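Local coordinates for exopolysaccharide biosynthesis protein (Pantoea stewartii subsp. stewartii DC283, PDB 6TGF) that modifies the glycan of the bacterial biofilm, probably as a hydrolase, and has a bacteriophage tailspike-like parallel beta-helix fold, at residues F273-F278 against S296-N301; T308-D313 against S330-N335; G716-V721 against L729-I734. One frame throughout, in Å; residues are numbered along the deposited sequence.

Interaction 1: residues F273-F278 against S296-N301; sequences FPAGTF and SGAMVN
The Phe-273 ring turns an edge to the backbone of 296-301: Ser-296 O lies near the ring plane, 3.8 Å from CD1, and also approaches CB. The opposite ortho carbon, CD2 of Phe-273, sits 3.7 Å above one face of the Phe-278 ring, displaced toward its rim. With CG of Phe-273 anti to its own carbonyl carbon (chi1 -75°), CG is set beside the backbone N, the same N whose N-H makes the one direct hydrogen bond between the segments. Phe-273 N gives it to Ser-296 O over 3.0 Å, at 159° at the hydrogen. This bond continues the parallel pairing of strands 271-272 and 290-296, at the point where successive coils of the right-handed parallel beta-helix leave one face and turn a corner. Past it the two segments touch through small side chains: CB of Ala-298 meets CB of Ala-275 at 3.8 Å and reaches Ala-275 N about as closely. Phe-273 O and Ala-298 N are near each other but badly angled; the Ala-298 N-H goes instead to OG1 of Thr-308, which also hydrogen-bonds Pro-274 O, so that one hydroxyl is tied to both segments. Ser-296 OG hydrogen-bonds Ser-330 OG on the following coil, and Asn-301 OD1 accepts from Arg-294 of the second subunit.

Interaction 2: residues T308-D313 against S330-N335; sequences TTIVSD and SNLIFN
Ile-333 O is an acceptor approached by two groups of the other strand: the N-H of Ile-310 makes a hydrogen bond to it, and the CA-H of Thr-309 also comes up to it, 3.2 Å from CA to O. On either side of it along the strands, Ile-333 N donates to Thr-308 O in an essentially straight bond of 2.9 Å, and Asn-335 N to Ile-310 O. Ile-310 thus uses both its N-H and its carbonyl on 332-335, while the N-H and C=O of Thr-309 turn to strand 276-279. A water extends the link where the strands separate, accepting from Ser-312 N and probably donating to Asn-335 O.

Ile-310, Leu-332 and Phe-334 share one face of the sheet. CG1 of Ile-310 stands anti to the carbonyl carbon (chi1 -75°), and the chain is extended beyond it (chi2 165°), which carries CD1 to Leu-332 CD2, 3.8 Å away; CG2, anti to the backbone N, touches CD1 of the Phe-334 ring instead. That ring has Ile-310 O at its edge, near its plane. Thr-308 lies alongside Leu-332, both pointing the same way, with CG2 of Thr-308 3.7 Å from CD2 of Leu-332. On the face of Thr-309 and Ile-333, the threonine OG1 rests on CB and CD1 of the isoleucine, and the Ile-333 side chain goes on to touch Arg-364 and Asn-366 of strand 356-366, on the following coil. Strands in parallel register at 29°, Thr-309 beside Ile-333 and Ile-310 beside Phe-334, are the stacking of successive coils in a parallel beta-helix, as in bacteriophage tailspikes.

Interaction 3: residues G716-V721 against L729-I734; sequences GFVSVV and LPYFAI
Strands 716-721 and 729-731 run antiparallel as the two arms of a beta hairpin, their axes 4.8 Å apart at closest approach and their directions 153° apart. Val-718 and Leu-729 form a hydrogen-bonded pair: Leu-729 N donates to Val-718 O over 2.9 Å, and Val-718 N returns a bond to Leu-729 O at 3.2 Å. Gly-716 and Tyr-731 make a second such pair, slacker, with Tyr-731 N giving to Gly-716 O and a weak bond running from Gly-716 N to Tyr-731 O. Phe-717 and Pro-730 stand between as a non-hydrogen-bonded pair, a position at which the proline, lacking an N-H, gives up no bond to the other arm.

The Tyr-731 ring folds back across the neighbouring strand. Its CG sits between the backbone N and the carbonyl carbon (chi1 66°), and the ring lies with one face on the backbone of Gly-716, whose CA is 3.9 Å from the ring centroid in a CH-pi contact. Gly-716 O is over the same face, toward the rim. Farther out, a water 2.7 Å from Tyr-731 OH lies in the ring plane and donates to Phe-717 O. Leu-729 takes up the same face of the sheet: its CB is 3.6 Å from CG2 of Val-720 and also touches CG2 of Val-718.

On the face of Phe-717 and Pro-730, CE2 of the ring meets the proline CB at 3.8 Å. Phe-717 also packs against Phe-732 of the third subunit, the planes at about 90°. Apart from the backbone bonds and one bridging water the contact is apolar, which suits a hairpin pressed between other subunits of the trimer.

How the interactions relate
Interactions 1 and 2 sit about 9 Å apart, centre to centre, on the same early coils of the beta-helix: strands 276-279 and 308-311 are neighbours, so 308-313 is paired on one side with a segment of interaction 1 and on the other with 330-335. Interaction 1 is a buried corner, with one hydrogen bond and small side chains, whereas interaction 2 is regular parallel pairing, only partly buried. Interaction 3 lies far off, its nearest atoms about 82 Å from interaction 2, near the C-terminus; its pairing is antiparallel, local in sequence, and buried. All three contacts lie close to other subunits; in interaction 3 strands of other chains also pair with segment 716-721, carrying the sheet across the interface.

Interaction 1: residues F273-F278 against S296-N301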
loop_
_atom_site.group_PDB
_atom_site.type_symbol
_atom_site.label_atom_id
_atom_site.label_comp_id
_atom_site.label_asym_id
_atom_site.label_seq_id
_atom_site.Cartn_x
_atom_site.Cartn_y
_atom_site.Cartn_z
ATOM N N PHE B 273 9.484 -14.281 -19.953
ATOM C CA PHE B 273 9.919 -13.522 -21.155
ATOM C C PHE B 273 11.190 -12.744 -20.832
ATOM O O PHE B 273 11.314 -12.186 -19.744
ATOM C CB PHE B 273 8.859 -12.515 -21.604
ATOM C CG PHE B 273 7.655 -13.089 -22.306
ATOM C CD1 PHE B 273 6.540 -13.490 -21.589
ATOM C CD2 PHE B 273 7.622 -13.183 -23.689
ATOM C CE1 PHE B 273 5.425 -13.997 -22.238
ATOM C CE2 PHE B 273 6.508 -13.695 -24.337
ATOM C CZ PHE B 273 5.411 -14.100 -23.610
ATOM N N PRO B 274 12.168 -12.669 -21.762
ATOM C CA PRO B 274 13.215 -11.655 -21.682
ATOM C C PRO B 274 12.647 -10.333 -22.218
ATOM O O PRO B 274 11.522 -10.334 -22.689
ATOM C CB PRO B 274 14.347 -12.227 -22.546
ATOM C CG PRO B 274 13.660 -13.154 -23.534
ATOM C CD PRO B 274 12.327 -13.550 -22.927
ATOM N N ALA B 275 13.413 -9.243 -22.119
ATOM C CA ALA B 275 13.028 -7.908 -22.636
ATOM C C ALA B 275 12.889 -7.987 -24.163
ATOM O O ALA B 275 13.670 -8.736 -24.786
ATOM C CB ALA B 275 14.042 -6.871 -22.218
ATOM N N GLY B 276 11.916 -7.265 -24.730
ATOM C CA GLY B 276 11.697 -7.157 -26.187
ATOM C C GLY B 276 10.239 -7.347 -26.575
ATOM O O GLY B 276 9.403 -7.555 -25.674
ATOM N N THR B 277 9.949 -7.271 -27.879
ATOM C CA THR B 277 8.603 -7.476 -28.476
ATOM C C THR B 277 8.500 -8.920 -28.982
ATOM O O THR B 277 9.401 -9.336 -29.736
ATOM C CB THR B 277 8.338 -6.463 -29.596
ATOM O OG1 THR B 277 8.534 -5.156 -29.055
ATOM C CG2 THR B 277 6.946 -6.573 -30.180
ATOM N N PHE B 278 7.444 -9.640 -28.587
ATOM C CA PHE B 278 7.220 -11.074 -28.914
ATOM C C PHE B 278 5.848 -11.259 -29.570
ATOM O O PHE B 278 4.857 -10.692 -29.069
ATOM C CB PHE B 278 7.343 -11.934 -27.655
ATOM C CG PHE B 278 8.739 -11.987 -27.093
ATOM C CD1 PHE B 278 9.212 -10.972 -26.277
ATOM C CD2 PHE B 278 9.589 -13.036 -27.402
ATOM C CE1 PHE B 278 10.500 -11.014 -25.769
ATOM C CE2 PHE B 278 10.877 -13.077 -26.893
ATOM C CZ PHE B 278 11.329 -12.067 -26.077
ATOM N N SER B 296 5.532 -13.635 -16.686
ATOM C CA SER B 296 6.200 -12.356 -16.333
ATOM C C SER B 296 7.122 -11.900 -17.468
ATOM O O SER B 296 7.769 -12.765 -18.092
ATOM C CB SER B 296 6.956 -12.490 -15.038
ATOM O OG SER B 296 7.384 -11.220 -14.566
ATOM N N GLY B 297 7.167 -10.588 -17.714
ATOM C CA GLY B 297 8.156 -9.935 -18.593
ATOM C C GLY B 297 9.427 -9.602 -17.834
ATOM O O GLY B 297 9.467 -9.852 -16.612
ATOM N N ALA B 298 10.427 -9.049 -18.530
ATOM C CA ALA B 298 11.779 -8.736 -18.006
ATOM C C ALA B 298 11.682 -8.188 -16.578
ATOM O O ALA B 298 11.125 -7.085 -16.405
ATOM C CB ALA B 298 12.469 -7.755 -18.921
ATOM N N MET B 299 12.204 -8.935 -15.598
ATOM C CA MET B 299 12.191 -8.571 -14.155
ATOM C C MET B 299 13.280 -7.526 -13.886
ATOM O O MET B 299 14.357 -7.899 -13.376
ATOM C CB MET B 299 12.422 -9.797 -13.263
ATOM C CG MET B 299 11.223 -10.725 -13.186
ATOM S SD MET B 299 11.497 -12.148 -12.098
ATOM C CE MET B 299 12.775 -13.023 -13.002
ATOM N N VAL B 300 13.003 -6.267 -14.240
ATOM C CA VAL B 300 13.833 -5.071 -13.902
ATOM C C VAL B 300 12.870 -3.946 -13.506
ATOM O O VAL B 300 11.846 -3.783 -14.200
ATOM C CB VAL B 300 14.748 -4.649 -15.070
ATOM C CG1 VAL B 300 15.854 -3.711 -14.607
ATOM C CG2 VAL B 300 15.338 -5.843 -15.805
ATOM N N ASN B 301 13.186 -3.206 -12.437
ATOM C CA ASN B 301 12.261 -2.232 -11.792
ATOM C C ASN B 301 12.082 -1.000 -12.692
ATOM O O ASN B 301 12.696 0.049 -12.408
ATOM C CB ASN B 301 12.699 -1.863 -10.368
ATOM C CG ASN B 301 14.112 -1.323 -10.267
ATOM O OD1 ASN B 301 14.372 -0.172 -10.610
ATOM N ND2 ASN B 301 15.027 -2.138 -9.769
#

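Interaction 2: residues T308-D313 against S330-N335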
loop_
_atom_site.group_PDB
_atom_site.type_symbol
_atom_site.label_atom_id
_atom_site.label_comp_id
_atom_site.label_asym_id
_atom_site.label_seq_id
_atom_site.Cartn_x
_atom_site.Cartn_y
_atom_site.Cartn_z
ATOM N N THR B 308 8.986 -5.739 -21.771
ATOM C CA THR B 308 8.434 -6.853 -22.588
ATOM C C THR B 308 7.059 -6.455 -23.134
ATOM O O THR B 308 6.177 -6.114 -22.318
ATOM C CB THR B 308 8.349 -8.153 -21.776
ATOM O OG1 THR B 308 9.665 -8.474 -21.326
ATOM C CG2 THR B 308 7.787 -9.312 -22.570
ATOM N N THR B 309 6.892 -6.509 -24.460
ATOM C CA THR B 309 5.605 -6.281 -25.171
ATOM C C THR B 309 5.158 -7.589 -25.834
ATOM O O THR B 309 5.960 -8.170 -26.591
ATOM C CB THR B 309 5.722 -5.147 -26.196
ATOM O OG1 THR B 309 6.071 -3.954 -25.494
ATOM C CG2 THR B 309 4.445 -4.919 -26.976
ATOM N N ILE B 310 3.931 -8.033 -25.546
ATOM C CA ILE B 310 3.250 -9.146 -26.271
ATOM C C ILE B 310 2.403 -8.524 -27.383
ATOM O O ILE B 310 1.791 -7.464 -27.145
ATOM C CB ILE B 310 2.413 -10.029 -25.321
ATOM C CG1 ILE B 310 3.308 -10.950 -24.487
ATOM C CG2 ILE B 310 1.364 -10.822 -26.092
ATOM C CD1 ILE B 310 2.613 -11.585 -23.303
ATOM N N VAL B 311 2.393 -9.164 -28.552
ATOM C CA VAL B 311 1.601 -8.750 -29.745
ATOM C C VAL B 311 1.151 -10.036 -30.451
ATOM O O VAL B 311 1.933 -11.003 -30.455
ATOM C CB VAL B 311 2.426 -7.804 -30.641
ATOM C CG1 VAL B 311 3.397 -8.537 -31.550
ATOM C CG2 VAL B 311 1.545 -6.881 -31.454
ATOM N N SER B 312 -0.080 -10.068 -30.967
ATOM C CA SER B 312 -0.737 -11.300 -31.480
ATOM C C SER B 312 -1.476 -11.011 -32.793
ATOM O O SER B 312 -1.274 -9.917 -33.360
ATOM C CB SER B 312 -1.653 -11.878 -30.433
ATOM O OG SER B 312 -2.163 -13.141 -30.839
ATOM N N ASP B 313 -2.283 -11.972 -33.257
ATOM C CA ASP B 313 -2.943 -11.970 -34.591
ATOM C C ASP B 313 -4.445 -11.686 -34.455
ATOM O O ASP B 313 -5.076 -11.406 -35.492
ATOM C CB ASP B 313 -2.692 -13.291 -35.327
ATOM C CG ASP B 313 -3.082 -14.537 -34.548
ATOM O OD1 ASP B 313 -3.596 -14.394 -33.421
ATOM O OD2 ASP B 313 -2.871 -15.644 -35.078
ATOM N N SER B 330 2.714 -10.224 -14.580
ATOM C CA SER B 330 3.496 -9.012 -14.222
ATOM C C SER B 330 4.457 -8.606 -15.345
ATOM O O SER B 330 4.951 -9.493 -16.062
ATOM C CB SER B 330 4.226 -9.209 -12.914
ATOM O OG SER B 330 5.037 -10.376 -12.945
ATOM N N ASN B 331 4.690 -7.295 -15.478
ATOM C CA ASN B 331 5.745 -6.681 -16.328
ATOM C C ASN B 331 5.480 -6.982 -17.808
ATOM O O ASN B 331 6.445 -7.323 -18.515
ATOM C CB ASN B 331 7.138 -7.165 -15.915
ATOM C CG ASN B 331 7.373 -7.083 -14.423
ATOM O OD1 ASN B 331 7.002 -6.100 -13.786
ATOM N ND2 ASN B 331 7.989 -8.110 -13.861
ATOM N N LEU B 332 4.237 -6.830 -18.268
ATOM C CA LEU B 332 3.850 -7.095 -19.681
ATOM C C LEU B 332 3.059 -5.912 -20.248
ATOM O O LEU B 332 2.117 -5.447 -19.578
ATOM C CB LEU B 332 3.024 -8.384 -19.749
ATOM C CG LEU B 332 3.794 -9.675 -19.475
ATOM C CD1 LEU B 332 2.839 -10.844 -19.301
ATOM C CD2 LEU B 332 4.793 -9.965 -20.585
ATOM N N ILE B 333 3.451 -5.449 -21.438
ATOM C CA ILE B 333 2.607 -4.617 -22.346
ATOM C C ILE B 333 1.945 -5.577 -23.339
ATOM O O ILE B 333 2.678 -6.373 -23.952
ATOM C CB ILE B 333 3.440 -3.531 -23.058
ATOM C CG1 ILE B 333 4.297 -2.731 -22.071
ATOM C CG2 ILE B 333 2.538 -2.631 -23.891
ATOM C CD1 ILE B 333 5.196 -1.692 -22.707
ATOM N N PHE B 334 0.614 -5.538 -23.460
ATOM C CA PHE B 334 -0.150 -6.265 -24.509
ATOM C C PHE B 334 -0.789 -5.245 -25.458
ATOM O O PHE B 334 -1.743 -4.553 -25.044
ATOM C CB PHE B 334 -1.206 -7.199 -23.911
ATOM C CG PHE B 334 -2.105 -7.847 -24.936
ATOM C CD1 PHE B 334 -1.575 -8.428 -26.080
ATOM C CD2 PHE B 334 -3.481 -7.873 -24.766
ATOM C CE1 PHE B 334 -2.400 -9.017 -27.027
ATOM C CE2 PHE B 334 -4.304 -8.468 -25.713
ATOM C CZ PHE B 334 -3.762 -9.038 -26.841
ATOM N N ASN B 335 -0.262 -5.162 -26.683
ATOM C CA ASN B 335 -0.804 -4.325 -27.787
ATOM C C ASN B 335 -1.731 -5.198 -28.642
ATOM O O ASN B 335 -1.212 -5.967 -29.477
ATOM C CB ASN B 335 0.320 -3.685 -28.607
ATOM C CG ASN B 335 -0.185 -2.836 -29.755
ATOM O OD1 ASN B 335 -1.315 -2.347 -29.730
ATOM N ND2 ASN B 335 0.648 -2.652 -30.766
HETATM O O HOH W 1 -1.812 -7.984 -31.142
#

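Interaction 3: residues G716-V721 against L729-I734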
loop_
_atom_site.group_PDB
_atom_site.type_symbol
_atom_site.label_atom_id
_atom_site.label_comp_id
_atom_site.label_asym_id
_atom_site.label_seq_id
_atom_site.Cartn_x
_atom_site.Cartn_y
_atom_site.Cartn_z
ATOM N N GLY B 716 -64.911 26.098 38.282
ATOM C CA GLY B 716 -63.777 25.847 39.192
ATOM C C GLY B 716 -62.566 26.695 38.840
ATOM O O GLY B 716 -62.713 27.638 38.040
ATOM N N PHE B 717 -61.411 26.364 39.426
ATOM C CA PHE B 717 -60.116 27.070 39.241
ATOM C C PHE B 717 -58.975 26.051 39.145
ATOM O O PHE B 717 -59.171 24.881 39.539
ATOM C CB PHE B 717 -59.851 28.030 40.403
ATOM C CG PHE B 717 -60.929 29.058 40.630
ATOM C CD1 PHE B 717 -62.064 28.748 41.364
ATOM C CD2 PHE B 717 -60.808 30.336 40.110
ATOM C CE1 PHE B 717 -63.058 29.693 41.568
ATOM C CE2 PHE B 717 -61.801 31.278 40.319
ATOM C CZ PHE B 717 -62.922 30.958 41.046
ATOM N N VAL B 718 -57.823 26.494 38.635
ATOM C CA VAL B 718 -56.533 25.741 38.655
ATOM C C VAL B 718 -55.419 26.708 39.073
ATOM O O VAL B 718 -55.453 27.875 38.636
ATOM C CB VAL B 718 -56.231 25.070 37.299
ATOM C CG1 VAL B 718 -57.164 23.897 37.037
ATOM C CG2 VAL B 718 -56.270 26.054 36.139
ATOM N N SER B 719 -54.487 26.240 39.908
ATOM C CA SER B 719 -53.308 27.010 40.388
ATOM C C SER B 719 -52.340 27.230 39.221
ATOM O O SER B 719 -51.871 26.229 38.651
ATOM C CB SER B 719 -52.632 26.311 41.539
ATOM O OG SER B 719 -51.456 27.002 41.932
ATOM N N VAL B 720 -52.073 28.493 38.874
ATOM C CA VAL B 720 -51.139 28.899 37.781
ATOM C C VAL B 720 -50.250 30.031 38.309
ATOM O O VAL B 720 -50.791 30.947 38.958
ATOM C CB VAL B 720 -51.904 29.324 36.511
ATOM C CG1 VAL B 720 -50.965 29.616 35.350
ATOM C CG2 VAL B 720 -52.942 28.293 36.095
ATOM N N VAL B 721 -48.942 29.962 38.037
ATOM C CA VAL B 721 -47.929 30.979 38.453
ATOM C C VAL B 721 -47.765 31.988 37.309
ATOM O O VAL B 721 -46.890 31.773 36.445
ATOM C CB VAL B 721 -46.587 30.321 38.834
ATOM C CG1 VAL B 721 -45.597 31.336 39.385
ATOM C CG2 VAL B 721 -46.773 29.176 39.818
ATOM N N LEU B 729 -56.506 30.508 38.049
ATOM C CA LEU B 729 -57.035 30.683 36.670
ATOM C C LEU B 729 -58.459 30.134 36.625
ATOM O O LEU B 729 -58.665 28.934 36.792
ATOM C CB LEU B 729 -56.133 29.962 35.663
ATOM C CG LEU B 729 -56.306 30.402 34.209
ATOM C CD1 LEU B 729 -55.608 31.730 33.958
ATOM C CD2 LEU B 729 -55.788 29.342 33.249
ATOM N N PRO B 730 -59.483 30.990 36.399
ATOM C CA PRO B 730 -60.874 30.545 36.420
ATOM C C PRO B 730 -61.268 29.833 35.121
ATOM O O PRO B 730 -60.564 29.976 34.137
ATOM C CB PRO B 730 -61.640 31.863 36.571
ATOM C CG PRO B 730 -60.789 32.856 35.809
ATOM C CD PRO B 730 -59.362 32.420 36.074
ATOM N N TYR B 731 -62.380 29.095 35.150
ATOM C CA TYR B 731 -62.961 28.412 33.967
ATOM C C TYR B 731 -64.456 28.162 34.196
ATOM O O TYR B 731 -64.854 27.857 35.335
ATOM C CB TYR B 731 -62.175 27.135 33.659
ATOM C CG TYR B 731 -62.250 26.042 34.698
ATOM C CD1 TYR B 731 -63.330 25.174 34.753
ATOM C CD2 TYR B 731 -61.220 25.848 35.604
ATOM C CE1 TYR B 731 -63.397 24.159 35.696
ATOM C CE2 TYR B 731 -61.270 24.836 36.551
ATOM C CZ TYR B 731 -62.363 23.991 36.599
ATOM O OH TYR B 731 -62.421 22.994 37.529
ATOM N N PHE B 732 -65.251 28.302 33.131
ATOM C CA PHE B 732 -66.732 28.180 33.131
ATOM C C PHE B 732 -67.129 26.835 32.509
ATOM O O PHE B 732 -66.355 26.292 31.698
ATOM C CB PHE B 732 -67.357 29.367 32.392
ATOM C CG PHE B 732 -67.201 30.693 33.096
ATOM C CD1 PHE B 732 -65.992 31.374 33.078
ATOM C CD2 PHE B 732 -68.265 31.263 33.781
ATOM C CE1 PHE B 732 -65.854 32.591 33.729
ATOM C CE2 PHE B 732 -68.124 32.480 34.431
ATOM C CZ PHE B 732 -66.919 33.142 34.402
ATOM N N ALA B 733 -68.298 26.316 32.895
ATOM C CA ALA B 733 -68.875 25.043 32.398
ATOM C C ALA B 733 -69.553 25.279 31.044
ATOM O O ALA B 733 -69.920 26.437 30.757
ATOM C CB ALA B 733 -69.849 24.484 33.406
ATOM N N ILE B 734 -69.713 24.212 30.253
ATOM C CA ILE B 734 -70.357 24.231 28.905
ATOM C C ILE B 734 -71.713 23.521 29.007
ATOM O O ILE B 734 -71.739 22.371 29.487
ATOM C CB ILE B 734 -69.439 23.584 27.846
ATOM C CG1 ILE B 734 -68.035 24.197 27.868
ATOM C CG2 ILE B 734 -70.070 23.664 26.461
ATOM C CD1 ILE B 734 -67.038 23.518 26.954
HETATM O O HOH W 2 -60.191 22.470 38.993
#